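Local coordinates for ORF 37 (Human herpesvirus 8 type M, PDB 3FHD), which processes branched or non-linear viral DNA intermediates, acting as an endonuclease and exonuclease on both double-stranded and single-stranded DNA, at residues Tyr88-Phe93 / Gly116-Asp121; Asp111-Gly116 / Tyr126-Gln131; Glu266-Phe271 / Tyr424-Gly429; Ser362-Leu367 / Leu458-Pro463. All blocks are in the same frame, centred on the assembly; numbering follows the deposited sequence.

From the N terminus, contact 1 closes first, bringing the loop at 116-121 back to helix 83-100. Contact 2 opens inside that interval and closes beyond it, so the two cross; they share G116 and touch where Y90 and L119 meet F114. Together they pack helices 83-100, 104-113 and 122-130 against one another. Well downstream, contact 3 pairs strands 262-269 and 423-432 beside the magnesium. Contact 4 opens within that long interval and closes after it, again crossing. Strands 423-432 and 455-464 are neighbours, making both contacts parts of one mixed sheet. The centres of contacts 1 and 3 are about 39 Å apart.

Contact 1 (Tyr88-Phe93 / Gly116-Asp121)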
loop_
_atom_site.group_PDB
_atom_site.type_symbol
_atom_site.label_atom_id
_atom_site.label_comp_id
_atom_site.label_asym_id
_atom_site.label_seq_id
_atom_site.Cartn_x
_atom_site.Cartn_y
_atom_site.Cartn_z
ATOM N N TYR A 88 4.065 -21.649 -3.436
ATOM C CA TYR A 88 2.965 -21.293 -2.518
ATOM C C TYR A 88 1.771 -20.677 -3.252
ATOM O O TYR A 88 0.624 -21.091 -3.009
ATOM C CB TYR A 88 3.443 -20.305 -1.430
ATOM C CG TYR A 88 2.289 -19.651 -0.673
ATOM C CD1 TYR A 88 1.481 -20.399 0.175
ATOM C CD2 TYR A 88 1.996 -18.289 -0.855
ATOM C CE1 TYR A 88 0.385 -19.811 0.864
ATOM C CE2 TYR A 88 0.897 -17.689 -0.195
ATOM C CZ TYR A 88 0.123 -18.461 0.681
ATOM O OH TYR A 88 -0.946 -17.875 1.328
ATOM N N ASN A 89 2.028 -19.692 -4.130
ATOM C CA ASN A 89 0.931 -19.060 -4.902
ATOM C C ASN A 89 0.110 -20.129 -5.638
ATOM O O ASN A 89 -1.118 -20.103 -5.645
ATOM C CB ASN A 89 1.442 -18.022 -5.904
ATOM C CG ASN A 89 1.601 -16.612 -5.270
ATOM O OD1 ASN A 89 0.899 -15.672 -5.643
ATOM N ND2 ASN A 89 2.482 -16.486 -4.306
ATOM N N TYR A 90 0.795 -21.079 -6.262
ATOM C CA TYR A 90 0.082 -22.160 -6.935
ATOM C C TYR A 90 -0.847 -22.943 -6.004
ATOM O O TYR A 90 -2.034 -23.083 -6.294
ATOM C CB TYR A 90 1.045 -23.107 -7.678
ATOM C CG TYR A 90 0.296 -24.331 -8.165
ATOM C CD1 TYR A 90 -0.603 -24.241 -9.248
ATOM C CD2 TYR A 90 0.467 -25.568 -7.545
ATOM C CE1 TYR A 90 -1.312 -25.364 -9.688
ATOM C CE2 TYR A 90 -0.241 -26.713 -8.000
ATOM C CZ TYR A 90 -1.113 -26.591 -9.055
ATOM O OH TYR A 90 -1.789 -27.715 -9.507
ATOM N N PHE A 91 -0.318 -23.463 -4.899
ATOM C CA PHE A 91 -1.141 -24.215 -3.932
ATOM C C PHE A 91 -2.282 -23.381 -3.359
ATOM O O PHE A 91 -3.409 -23.898 -3.167
ATOM C CB PHE A 91 -0.266 -24.766 -2.791
ATOM C CG PHE A 91 0.613 -25.936 -3.223
ATOM C CD1 PHE A 91 0.054 -27.182 -3.454
ATOM C CD2 PHE A 91 1.969 -25.755 -3.440
ATOM C CE1 PHE A 91 0.846 -28.275 -3.890
ATOM C CE2 PHE A 91 2.781 -26.816 -3.857
ATOM C CZ PHE A 91 2.206 -28.094 -4.087
ATOM N N LEU A 92 -1.979 -22.126 -3.024
ATOM C CA LEU A 92 -2.987 -21.198 -2.509
ATOM C C LEU A 92 -4.157 -21.061 -3.503
ATOM O O LEU A 92 -5.304 -21.268 -3.162
ATOM C CB LEU A 92 -2.367 -19.807 -2.266
ATOM C CG LEU A 92 -3.408 -18.760 -1.823
ATOM C CD1 LEU A 92 -4.243 -19.243 -0.595
ATOM C CD2 LEU A 92 -2.718 -17.463 -1.550
ATOM N N PHE A 93 -3.849 -20.639 -4.720
ATOM C CA PHE A 93 -4.880 -20.442 -5.725
ATOM C C PHE A 93 -5.529 -21.723 -6.259
ATOM O O PHE A 93 -6.704 -21.693 -6.617
ATOM C CB PHE A 93 -4.421 -19.491 -6.833
ATOM C CG PHE A 93 -4.485 -18.039 -6.414
ATOM C CD1 PHE A 93 -5.621 -17.274 -6.707
ATOM C CD2 PHE A 93 -3.452 -17.462 -5.670
ATOM C CE1 PHE A 93 -5.707 -15.933 -6.316
ATOM C CE2 PHE A 93 -3.514 -16.113 -5.253
ATOM C CZ PHE A 93 -4.666 -15.341 -5.567
ATOM N N GLY A 116 1.438 -28.492 -18.893
ATOM C CA GLY A 116 0.105 -29.063 -19.103
ATOM C C GLY A 116 -0.365 -30.018 -18.016
ATOM O O GLY A 116 -1.496 -30.483 -18.061
ATOM N N VAL A 117 0.488 -30.295 -17.027
ATOM C CA VAL A 117 0.193 -31.303 -15.991
ATOM C C VAL A 117 -0.275 -30.671 -14.665
ATOM O O VAL A 117 0.327 -29.702 -14.191
ATOM C CB VAL A 117 1.443 -32.189 -15.742
ATOM C CG1 VAL A 117 1.205 -33.188 -14.609
ATOM C CG2 VAL A 117 1.836 -32.899 -17.008
ATOM N N ARG A 118 -1.331 -31.225 -14.063
ATOM C CA ARG A 118 -1.833 -30.715 -12.776
ATOM C C ARG A 118 -1.012 -31.237 -11.580
ATOM O O ARG A 118 -1.445 -32.148 -10.874
ATOM C CB ARG A 118 -3.329 -31.031 -12.600
ATOM C CG ARG A 118 -4.054 -30.063 -11.682
ATOM C CD ARG A 118 -5.298 -30.666 -11.041
ATOM N NE ARG A 118 -5.782 -29.809 -9.953
ATOM C CZ ARG A 118 -7.049 -29.723 -9.538
ATOM N NH1 ARG A 118 -8.012 -30.450 -10.111
ATOM N NH2 ARG A 118 -7.357 -28.891 -8.544
ATOM N N LEU A 119 0.164 -30.652 -11.354
ATOM C CA LEU A 119 1.069 -31.113 -10.296
ATOM C C LEU A 119 0.470 -30.953 -8.903
ATOM O O LEU A 119 -0.166 -29.943 -8.595
ATOM C CB LEU A 119 2.421 -30.402 -10.385
ATOM C CG LEU A 119 3.240 -30.503 -11.678
ATOM C CD1 LEU A 119 4.498 -29.642 -11.559
ATOM C CD2 LEU A 119 3.590 -31.952 -12.027
ATOM N N LEU A 120 0.674 -31.963 -8.070
ATOM C CA LEU A 120 0.071 -32.021 -6.747
ATOM C C LEU A 120 1.091 -32.080 -5.619
ATOM O O LEU A 120 0.758 -31.757 -4.476
ATOM C CB LEU A 120 -0.859 -33.240 -6.631
ATOM C CG LEU A 120 -2.108 -33.220 -7.516
ATOM C CD1 LEU A 120 -2.593 -34.644 -7.761
ATOM C CD2 LEU A 120 -3.206 -32.325 -6.927
ATOM N N ASP A 121 2.316 -32.505 -5.934
ATOM C CA ASP A 121 3.381 -32.655 -4.932
ATOM C C ASP A 121 4.325 -31.446 -4.889
ATOM O O ASP A 121 4.608 -30.826 -5.919
ATOM C CB ASP A 121 4.173 -33.947 -5.184
ATOM C CG ASP A 121 4.965 -33.890 -6.468
ATOM O OD1 ASP A 121 4.356 -33.603 -7.530
ATOM O OD2 ASP A 121 6.196 -34.113 -6.410
#
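Y90 reaches from helix 83-100 to the backbone of L119, and its OH donates a hydrogen bond to L119 O at 2.9 Å. The donor lies in the carbonyl plane, at a C=O...donor angle of 147°. CG of Y90 stands anti to the backbone N (chi1 171°), on a CA-CB bond that already points at the loop, and L119 O sits at the edge of the ring. F91 makes the second approach: its CE1 comes within 3.5 Å of L120 O, which lies in the ring plane, while CZ is 4.0 Å from D121 C. Both rings are buried. CD2 of Y90 lies over the centre of one face of F91, and F109 and F114 meet the Y90 ring edge-to-face; aromatic rings thus pack against the ring whose hydroxyl makes the one hydrogen bond between the segments. The loop 116-121 connects helix 104-113 to helix 122-130. It makes an inverse gamma turn centred on R118, with a weak bond of 3.0 Å from L119 N to V117 O, and ends with D121 as N-cap of the next helix, where D121 OD2 is hydrogen-bonded to S124 OG. The outer side is looser. R118 is exposed and extended from CG to NE; it crosses Y90 at about a right angle, touching the hydroxyl only through CG, 3.9 Å from Y90 OH. L120 is likewise exposed, and its CA-CB bond points away from the helix.

Contact 2 (Asp111-Gly116 / Tyr126-Gln131)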
loop_
_atom_site.group_PDB
_atom_site.type_symbol
_atom_site.label_atom_id
_atom_site.label_comp_id
_atom_site.label_asym_id
_atom_site.label_seq_id
_atom_site.Cartn_x
_atom_site.Cartn_y
_atom_site.Cartn_z
ATOM N N ASP A 111 -0.866 -24.693 -17.441
ATOM C CA ASP A 111 -0.617 -24.629 -18.882
ATOM C C ASP A 111 0.775 -24.132 -19.315
ATOM O O ASP A 111 1.334 -24.639 -20.288
ATOM C CB ASP A 111 -1.672 -23.768 -19.571
ATOM C CG ASP A 111 -3.078 -24.342 -19.454
ATOM O OD1 ASP A 111 -3.249 -25.576 -19.557
ATOM O OD2 ASP A 111 -4.022 -23.543 -19.279
ATOM N N ARG A 112 1.313 -23.119 -18.639
ATOM C CA ARG A 112 2.517 -22.441 -19.123
ATOM C C ARG A 112 3.757 -22.768 -18.296
ATOM O O ARG A 112 4.879 -22.588 -18.759
ATOM C CB ARG A 112 2.317 -20.920 -19.136
ATOM C CG ARG A 112 1.215 -20.407 -20.083
ATOM C CD ARG A 112 1.557 -20.747 -21.533
ATOM N NE ARG A 112 0.361 -20.919 -22.349
ATOM C CZ ARG A 112 0.365 -21.434 -23.575
ATOM N NH1 ARG A 112 -0.777 -21.534 -24.250
ATOM N NH2 ARG A 112 1.508 -21.841 -24.137
ATOM N N VAL A 113 3.559 -23.206 -17.064
ATOM C CA VAL A 113 4.696 -23.453 -16.171
ATOM C C VAL A 113 4.924 -24.962 -16.004
ATOM O O VAL A 113 6.066 -25.387 -15.866
ATOM C CB VAL A 113 4.537 -22.722 -14.783
ATOM C CG1 VAL A 113 5.738 -22.984 -13.821
ATOM C CG2 VAL A 113 4.327 -21.211 -14.960
ATOM N N PHE A 114 3.843 -25.749 -16.007
ATOM C CA PHE A 114 3.918 -27.185 -15.664
ATOM C C PHE A 114 3.828 -28.084 -16.892
ATOM O O PHE A 114 3.672 -29.294 -16.751
ATOM C CB PHE A 114 2.810 -27.622 -14.683
ATOM C CG PHE A 114 2.803 -26.909 -13.348
ATOM C CD1 PHE A 114 3.898 -26.167 -12.890
ATOM C CD2 PHE A 114 1.696 -27.067 -12.500
ATOM C CE1 PHE A 114 3.862 -25.525 -11.638
ATOM C CE2 PHE A 114 1.649 -26.438 -11.236
ATOM C CZ PHE A 114 2.717 -25.668 -10.808
ATOM N N GLY A 115 3.893 -27.503 -18.084
ATOM C CA GLY A 115 3.830 -28.269 -19.323
ATOM C C GLY A 115 2.491 -28.936 -19.579
ATOM O O GLY A 115 2.415 -29.847 -20.379
ATOM N N GLY A 116 1.438 -28.492 -18.893
ATOM C CA GLY A 116 0.105 -29.063 -19.103
ATOM C C GLY A 116 -0.365 -30.018 -18.016
ATOM O O GLY A 116 -1.496 -30.483 -18.061
ATOM N N TYR A 126 7.652 -27.083 -6.930
ATOM C CA TYR A 126 8.841 -26.269 -6.678
ATOM C C TYR A 126 9.827 -26.264 -7.861
ATOM O O TYR A 126 10.315 -25.202 -8.249
ATOM C CB TYR A 126 9.567 -26.652 -5.368
ATOM C CG TYR A 126 10.784 -25.788 -5.214
ATOM C CD1 TYR A 126 10.686 -24.507 -4.640
ATOM C CD2 TYR A 126 12.003 -26.192 -5.736
ATOM C CE1 TYR A 126 11.778 -23.691 -4.562
ATOM C CE2 TYR A 126 13.125 -25.387 -5.662
ATOM C CZ TYR A 126 12.993 -24.135 -5.077
ATOM O OH TYR A 126 14.086 -23.327 -5.007
ATOM N N ALA A 127 10.154 -27.442 -8.391
ATOM C CA ALA A 127 11.080 -27.561 -9.510
ATOM C C ALA A 127 10.591 -26.739 -10.728
ATOM O O ALA A 127 11.347 -25.967 -11.306
ATOM C CB ALA A 127 11.305 -29.006 -9.868
ATOM N N ALA A 128 9.323 -26.891 -11.075
ATOM C CA ALA A 128 8.725 -26.161 -12.207
ATOM C C ALA A 128 8.722 -24.644 -11.961
ATOM O O ALA A 128 8.998 -23.845 -12.882
ATOM C CB ALA A 128 7.305 -26.667 -12.477
ATOM N N CYS A 129 8.384 -24.250 -10.735
ATOM C CA CYS A 129 8.481 -22.835 -10.332
ATOM C C CYS A 129 9.913 -22.321 -10.381
ATOM O O CYS A 129 10.147 -21.191 -10.795
ATOM C CB CYS A 129 7.862 -22.607 -8.955
ATOM S SG CYS A 129 6.076 -22.776 -9.027
ATOM N N SER A 130 10.879 -23.166 -9.995
ATOM C CA SER A 130 12.280 -22.783 -10.082
ATOM C C SER A 130 12.726 -22.484 -11.517
ATOM O O SER A 130 13.736 -21.784 -11.729
ATOM C CB SER A 130 13.171 -23.878 -9.490
ATOM O OG SER A 130 14.468 -23.349 -9.278
ATOM N N GLN A 131 11.990 -23.027 -12.491
ATOM C CA GLN A 131 12.343 -22.932 -13.917
ATOM C C GLN A 131 11.599 -21.790 -14.641
ATOM O O GLN A 131 11.769 -21.592 -15.855
ATOM C CB GLN A 131 12.081 -24.287 -14.604
ATOM C CG GLN A 131 13.042 -25.399 -14.190
ATOM C CD GLN A 131 12.528 -26.804 -14.525
ATOM O OE1 GLN A 131 11.755 -26.992 -15.468
ATOM N NE2 GLN A 131 12.969 -27.801 -13.749
HETATM O O HOH W 1 8.554 -24.456 -15.401
#
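A128 is the first residue of 126-131 to meet the other segment, and it does so with both side chain and carbonyl. Its CB, directed at 111-116, lies 3.5 Å from F114 CD1 in an oblique approach to the ring. V113 adds a contact through CG1, which is anti to the backbone N (chi1 180°) and stands 3.5 Å from A128 O and 4.2 Å from A128 CB. No direct hydrogen bond spans the segments. Instead one water donates to both carbonyls, to V113 O at 2.7 Å and to A128 O at 2.6 Å, joining the V113 carbonyl to that of A128 on helix 122-130. Helices 104-113 and 122-130 are consecutive, joined by the loop that holds 116-121, and A128 faces F114 at the closest backbone approach, with CA atoms 6.0 Å apart. One residue on, C129 places SG at the edge of the F114 ring, near its plane, 4.4 Å from CE1. C129 also packs on F109, and M86 of helix 83-100 touches it too.

Contact 3 (Glu266-Phe271 / Tyr424-Gly429); sequences EIKCRF and YYIATG. With MG (magnesium ion), chain E; SO4 (sulfate ion), chain C.
E266 and I267, backbone-paired with strand 423-432, both bind the same magnesium ion, one by side chain and the other by main chain. E266 OE2 and I267 O each lie 2.4 Å from the metal, and D243 supplies a further ligand. In E266 chi2 (54°) bends the chain at CD; the carboxylate lies away from the neighbouring strand. K268 NZ reaches the metal-bound E266 OE2 at 2.9 Å, from above the carboxylate plane, as a salt bridge; it also bonds to Q398, while E266 OE1 is held by Q402. The strands run parallel, their directions 24° apart. The evidence is the alternating ladder E266 N to Y425 O, A427 N to E266 O, K268 N to A427 O and G429 N to K268 O, each 2.9 Å, continued by R270 N to G429 O at 3.1 Å. With E266 O turned to the partner strand, I267 O is directed to the metal. Farther along, the side chains of R270 and T428 cross at a slant. The R270 guanidinium, salt-bridged to D324, has atom O2 of a sulfate over its centre, and F271 N donates to sulfate O4 at 2.9 Å; this ion probably comes from the crystallisation liquor. D243, E266 and I267 bind the magnesium, and K268 is the lysine of the D...ExK motif that marks a PD-(D/E)XK nuclease.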
loop_
_atom_site.group_PDB
_atom_site.type_symbol
_atom_site.label_atom_id
_atom_site.label_comp_id
_atom_site.label_asym_id
_atom_site.label_seq_id
_atom_site.Cartn_x
_atom_site.Cartn_y
_atom_site.Cartn_z
ATOM N N GLU A 266 -0.941 7.628 -2.203
ATOM C CA GLU A 266 -1.240 6.977 -0.946
ATOM C C GLU A 266 -2.198 7.908 -0.150
ATOM O O GLU A 266 -1.861 9.042 0.109
ATOM C CB GLU A 266 0.055 6.713 -0.179
ATOM C CG GLU A 266 -0.112 6.179 1.237
ATOM C CD GLU A 266 -0.984 4.911 1.345
ATOM O OE1 GLU A 266 -0.889 3.954 0.516
ATOM O OE2 GLU A 266 -1.744 4.854 2.323
ATOM N N ILE A 267 -3.363 7.399 0.229
ATOM C CA ILE A 267 -4.411 8.229 0.853
ATOM C C ILE A 267 -4.369 8.078 2.380
ATOM O O ILE A 267 -4.270 6.966 2.867
ATOM C CB ILE A 267 -5.805 7.860 0.273
ATOM C CG1 ILE A 267 -5.919 8.348 -1.169
ATOM C CG2 ILE A 267 -6.981 8.417 1.161
ATOM C CD1 ILE A 267 -6.959 7.640 -1.974
ATOM N N LYS A 268 -4.385 9.193 3.129
ATOM C CA LYS A 268 -4.471 9.158 4.613
ATOM C C LYS A 268 -5.610 10.091 5.057
ATOM O O LYS A 268 -5.878 11.071 4.380
ATOM C CB LYS A 268 -3.167 9.666 5.265
ATOM C CG LYS A 268 -1.908 8.892 4.863
ATOM C CD LYS A 268 -2.030 7.446 5.361
ATOM C CE LYS A 268 -0.850 6.617 4.869
ATOM N NZ LYS A 268 -1.064 5.176 5.123
ATOM N N CYS A 269 -6.282 9.782 6.147
ATOM C CA CYS A 269 -7.293 10.705 6.684
ATOM C C CYS A 269 -6.871 11.161 8.059
ATOM O O CYS A 269 -6.281 10.368 8.817
ATOM C CB CYS A 269 -8.668 10.048 6.701
ATOM S SG CYS A 269 -9.184 9.412 5.120
ATOM N N ARG A 270 -7.108 12.438 8.379
ATOM C CA ARG A 270 -6.670 13.008 9.660
ATOM C C ARG A 270 -7.812 13.140 10.653
ATOM O O ARG A 270 -8.398 14.203 10.757
ATOM C CB ARG A 270 -6.101 14.397 9.429
ATOM C CG ARG A 270 -5.023 14.447 8.394
ATOM C CD ARG A 270 -3.722 14.294 9.075
ATOM N NE ARG A 270 -3.574 12.921 9.497
ATOM C CZ ARG A 270 -2.639 12.489 10.321
ATOM N NH1 ARG A 270 -1.763 13.339 10.825
ATOM N NH2 ARG A 270 -2.584 11.196 10.625
ATOM N N PHE A 271 -8.118 12.076 11.391
ATOM C CA PHE A 271 -9.290 12.111 12.238
ATOM C C PHE A 271 -9.170 13.046 13.452
ATOM O O PHE A 271 -10.197 13.481 13.985
ATOM C CB PHE A 271 -9.721 10.712 12.616
ATOM C CG PHE A 271 -10.177 9.901 11.433
ATOM C CD1 PHE A 271 -11.073 10.448 10.488
ATOM C CD2 PHE A 271 -9.715 8.596 11.245
ATOM C CE1 PHE A 271 -11.490 9.714 9.395
ATOM C CE2 PHE A 271 -10.130 7.850 10.145
ATOM C CZ PHE A 271 -11.027 8.412 9.223
ATOM N N TYR A 424 4.839 10.299 -7.292
ATOM C CA TYR A 424 4.212 9.768 -6.049
ATOM C C TYR A 424 3.743 10.896 -5.153
ATOM O O TYR A 424 4.367 11.977 -5.100
ATOM C CB TYR A 424 5.175 8.834 -5.291
ATOM C CG TYR A 424 5.652 7.733 -6.194
ATOM C CD1 TYR A 424 4.862 6.583 -6.410
ATOM C CD2 TYR A 424 6.850 7.888 -6.920
ATOM C CE1 TYR A 424 5.294 5.605 -7.316
ATOM C CE2 TYR A 424 7.287 6.906 -7.814
ATOM C CZ TYR A 424 6.506 5.786 -8.018
ATOM O OH TYR A 424 6.970 4.828 -8.904
ATOM N N TYR A 425 2.634 10.656 -4.462
ATOM C CA TYR A 425 2.002 11.669 -3.604
ATOM C C TYR A 425 1.366 11.030 -2.387
ATOM O O TYR A 425 0.939 9.859 -2.417
ATOM C CB TYR A 425 0.890 12.407 -4.360
ATOM C CG TYR A 425 1.318 13.006 -5.694
ATOM C CD1 TYR A 425 1.842 14.300 -5.774
ATOM C CD2 TYR A 425 1.204 12.263 -6.856
ATOM C CE1 TYR A 425 2.240 14.843 -7.022
ATOM C CE2 TYR A 425 1.584 12.767 -8.081
ATOM C CZ TYR A 425 2.103 14.056 -8.169
ATOM O OH TYR A 425 2.472 14.511 -9.415
ATOM N N ILE A 426 1.306 11.805 -1.303
ATOM C CA ILE A 426 0.412 11.482 -0.212
ATOM C C ILE A 426 -0.764 12.446 -0.312
ATOM O O ILE A 426 -0.573 13.668 -0.362
ATOM C CB ILE A 426 1.090 11.591 1.147
ATOM C CG1 ILE A 426 2.193 10.525 1.276
ATOM C CG2 ILE A 426 0.056 11.453 2.289
ATOM C CD1 ILE A 426 3.255 10.877 2.352
ATOM N N ALA A 427 -1.972 11.870 -0.360
ATOM C CA ALA A 427 -3.218 12.638 -0.404
ATOM C C ALA A 427 -3.896 12.567 0.969
ATOM O O ALA A 427 -4.379 11.521 1.359
ATOM C CB ALA A 427 -4.132 12.085 -1.455
ATOM N N THR A 428 -3.962 13.707 1.656
ATOM C CA THR A 428 -4.460 13.778 3.016
ATOM C C THR A 428 -5.827 14.435 3.000
ATOM O O THR A 428 -5.940 15.572 2.541
ATOM C CB THR A 428 -3.517 14.632 3.896
ATOM O OG1 THR A 428 -2.240 13.986 4.025
ATOM C CG2 THR A 428 -4.090 14.793 5.283
ATOM N N GLY A 429 -6.840 13.716 3.497
ATOM C CA GLY A 429 -8.200 14.232 3.613
ATOM C C GLY A 429 -8.564 14.665 5.029
ATOM O O GLY A 429 -8.158 14.041 5.992
HETATM MG MG MG E . -4.085 4.605 2.666
HETATM S S SO4 C . -5.331 10.987 13.052
HETATM O O1 SO4 C . -6.113 10.710 14.267
HETATM O O2 SO4 C . -5.261 12.429 12.787
HETATM O O3 SO4 C . -3.975 10.486 13.278
HETATM O O4 SO4 C . -5.940 10.253 11.943
#

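Contact 4 (Ser362-Leu367 / Leu458-Pro463)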
loop_
_atom_site.group_PDB
_atom_site.type_symbol
_atom_site.label_atom_id
_atom_site.label_comp_id
_atom_site.label_asym_id
_atom_site.label_seq_id
_atom_site.Cartn_x
_atom_site.Cartn_y
_atom_site.Cartn_z
ATOM N N SER A 362 3.305 21.468 -1.620
ATOM C CA SER A 362 2.010 20.782 -1.537
ATOM C C SER A 362 0.897 21.616 -2.181
ATOM O O SER A 362 0.932 22.837 -2.126
ATOM C CB SER A 362 1.645 20.526 -0.081
ATOM O OG SER A 362 2.413 19.487 0.481
ATOM N N ASP A 363 -0.079 20.957 -2.800
ATOM C CA ASP A 363 -1.286 21.632 -3.264
ATOM C C ASP A 363 -2.361 21.500 -2.198
ATOM O O ASP A 363 -2.630 20.388 -1.732
ATOM C CB ASP A 363 -1.795 21.014 -4.563
ATOM C CG ASP A 363 -0.868 21.285 -5.745
ATOM O OD1 ASP A 363 -0.522 22.451 -5.968
ATOM O OD2 ASP A 363 -0.487 20.333 -6.454
ATOM N N VAL A 364 -2.984 22.618 -1.819
ATOM C CA VAL A 364 -4.102 22.554 -0.871
ATOM C C VAL A 364 -5.423 22.859 -1.587
ATOM O O VAL A 364 -5.511 23.844 -2.273
ATOM C CB VAL A 364 -3.894 23.524 0.314
ATOM C CG1 VAL A 364 -5.081 23.444 1.273
ATOM C CG2 VAL A 364 -2.583 23.193 1.029
ATOM N N TYR A 365 -6.436 22.002 -1.408
ATOM C CA TYR A 365 -7.758 22.174 -2.016
ATOM C C TYR A 365 -8.787 22.391 -0.923
ATOM O O TYR A 365 -9.063 21.500 -0.126
ATOM C CB TYR A 365 -8.167 20.944 -2.835
ATOM C CG TYR A 365 -7.188 20.594 -3.904
ATOM C CD1 TYR A 365 -7.330 21.125 -5.180
ATOM C CD2 TYR A 365 -6.085 19.775 -3.632
ATOM C CE1 TYR A 365 -6.436 20.822 -6.190
ATOM C CE2 TYR A 365 -5.159 19.473 -4.641
ATOM C CZ TYR A 365 -5.351 20.025 -5.919
ATOM O OH TYR A 365 -4.473 19.757 -6.948
ATOM N N VAL A 366 -9.339 23.588 -0.869
ATOM C CA VAL A 366 -10.449 23.862 0.039
ATOM C C VAL A 366 -11.724 23.466 -0.702
ATOM O O VAL A 366 -11.953 23.912 -1.828
ATOM C CB VAL A 366 -10.475 25.345 0.448
ATOM C CG1 VAL A 366 -11.719 25.653 1.302
ATOM C CG2 VAL A 366 -9.181 25.724 1.190
ATOM N N LEU A 367 -12.555 22.621 -0.097
ATOM C CA LEU A 367 -13.744 22.171 -0.812
ATOM C C LEU A 367 -14.947 23.048 -0.495
ATOM O O LEU A 367 -15.006 23.641 0.584
ATOM C CB LEU A 367 -14.036 20.696 -0.508
ATOM C CG LEU A 367 -12.848 19.731 -0.712
ATOM C CD1 LEU A 367 -13.085 18.381 -0.043
ATOM C CD2 LEU A 367 -12.537 19.568 -2.206
ATOM N N LEU A 458 -11.261 19.430 3.223
ATOM C CA LEU A 458 -9.942 19.872 2.807
ATOM C C LEU A 458 -9.148 18.690 2.292
ATOM O O LEU A 458 -9.211 17.595 2.868
ATOM C CB LEU A 458 -9.232 20.478 4.009
ATOM C CG LEU A 458 -7.894 21.214 3.902
ATOM C CD1 LEU A 458 -8.078 22.588 3.241
ATOM C CD2 LEU A 458 -7.321 21.373 5.334
ATOM N N LEU A 459 -8.402 18.926 1.213
ATOM C CA LEU A 459 -7.509 17.935 0.611
ATOM C C LEU A 459 -6.117 18.546 0.440
ATOM O O LEU A 459 -5.963 19.635 -0.111
ATOM C CB LEU A 459 -8.072 17.439 -0.732
ATOM C CG LEU A 459 -7.291 16.339 -1.486
ATOM C CD1 LEU A 459 -7.332 15.018 -0.765
ATOM C CD2 LEU A 459 -7.795 16.180 -2.922
ATOM N N ILE A 460 -5.100 17.863 0.944
ATOM C CA ILE A 460 -3.724 18.290 0.715
ATOM C C ILE A 460 -2.998 17.194 -0.085
ATOM O O ILE A 460 -3.079 16.027 0.280
ATOM C CB ILE A 460 -3.013 18.543 2.042
ATOM C CG1 ILE A 460 -3.790 19.624 2.851
ATOM C CG2 ILE A 460 -1.554 18.940 1.797
ATOM C CD1 ILE A 460 -3.052 20.132 4.068
ATOM N N VAL A 461 -2.319 17.585 -1.162
ATOM C CA VAL A 461 -1.558 16.648 -1.977
ATOM C C VAL A 461 -0.097 17.054 -1.868
ATOM O O VAL A 461 0.272 18.191 -2.194
ATOM C CB VAL A 461 -2.050 16.603 -3.458
ATOM C CG1 VAL A 461 -1.175 15.658 -4.305
ATOM C CG2 VAL A 461 -3.525 16.157 -3.540
ATOM N N THR A 462 0.713 16.121 -1.373
ATOM C CA THR A 462 2.118 16.330 -1.095
ATOM C C THR A 462 2.960 15.363 -1.952
ATOM O O THR A 462 2.787 14.144 -1.840
ATOM C CB THR A 462 2.387 16.093 0.428
ATOM O OG1 THR A 462 1.576 16.998 1.204
ATOM C CG2 THR A 462 3.845 16.321 0.778
ATOM N N PRO A 463 3.864 15.899 -2.811
ATOM C CA PRO A 463 4.802 15.070 -3.592
ATOM C C PRO A 463 5.825 14.329 -2.708
ATOM O O PRO A 463 6.159 14.796 -1.598
ATOM C CB PRO A 463 5.511 16.091 -4.511
ATOM C CG PRO A 463 5.327 17.381 -3.883
ATOM C CD PRO A 463 4.022 17.333 -3.122
#
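Strands 362-367 and 455-464 are antiparallel neighbours within the mixed sheet of the nuclease fold; D363 to V366 pair in order with V461 back to L458, with S362 opposite T462 beyond them. D363 and Y365 form the hydrogen-bonded pairs with V461 and L459: D363 N to V461 O and V461 N to D363 O are both 2.9 Å, Y365 N to L459 O is 2.7 Å and L459 N to Y365 O 3.0 Å. On one face Y365 lies beside L459, the two pointing the same way, with Y365 CD2 and L459 CD2 4.0 Å apart. The Y365 and V461 side chains cross at a slant, CE2 meeting V461 CG2 at 3.9 Å. Helix 203-217 covers this side through V209, which touches L459, and L217, which touches Y365 and V461. On the other face V364 CG1 packs against L458 CD1 at 3.7 Å, with I460 alongside V364 and helix 296-303 above them. S362 OG and T462 OG1 are hydrogen-bonded at 2.7 Å, and S362 OG also bonds to L387 O. D363 forms salt bridges with R382 and K384. The ladder thus satisfies N and O of D363, Y365, L459 and V461, while alternate residues turn to the outer strands, V364 and V366 to 379-389, I460 and T462 to 423-432. One face is aliphatic; the other joins Y365, L459 and V461 with the charged D363.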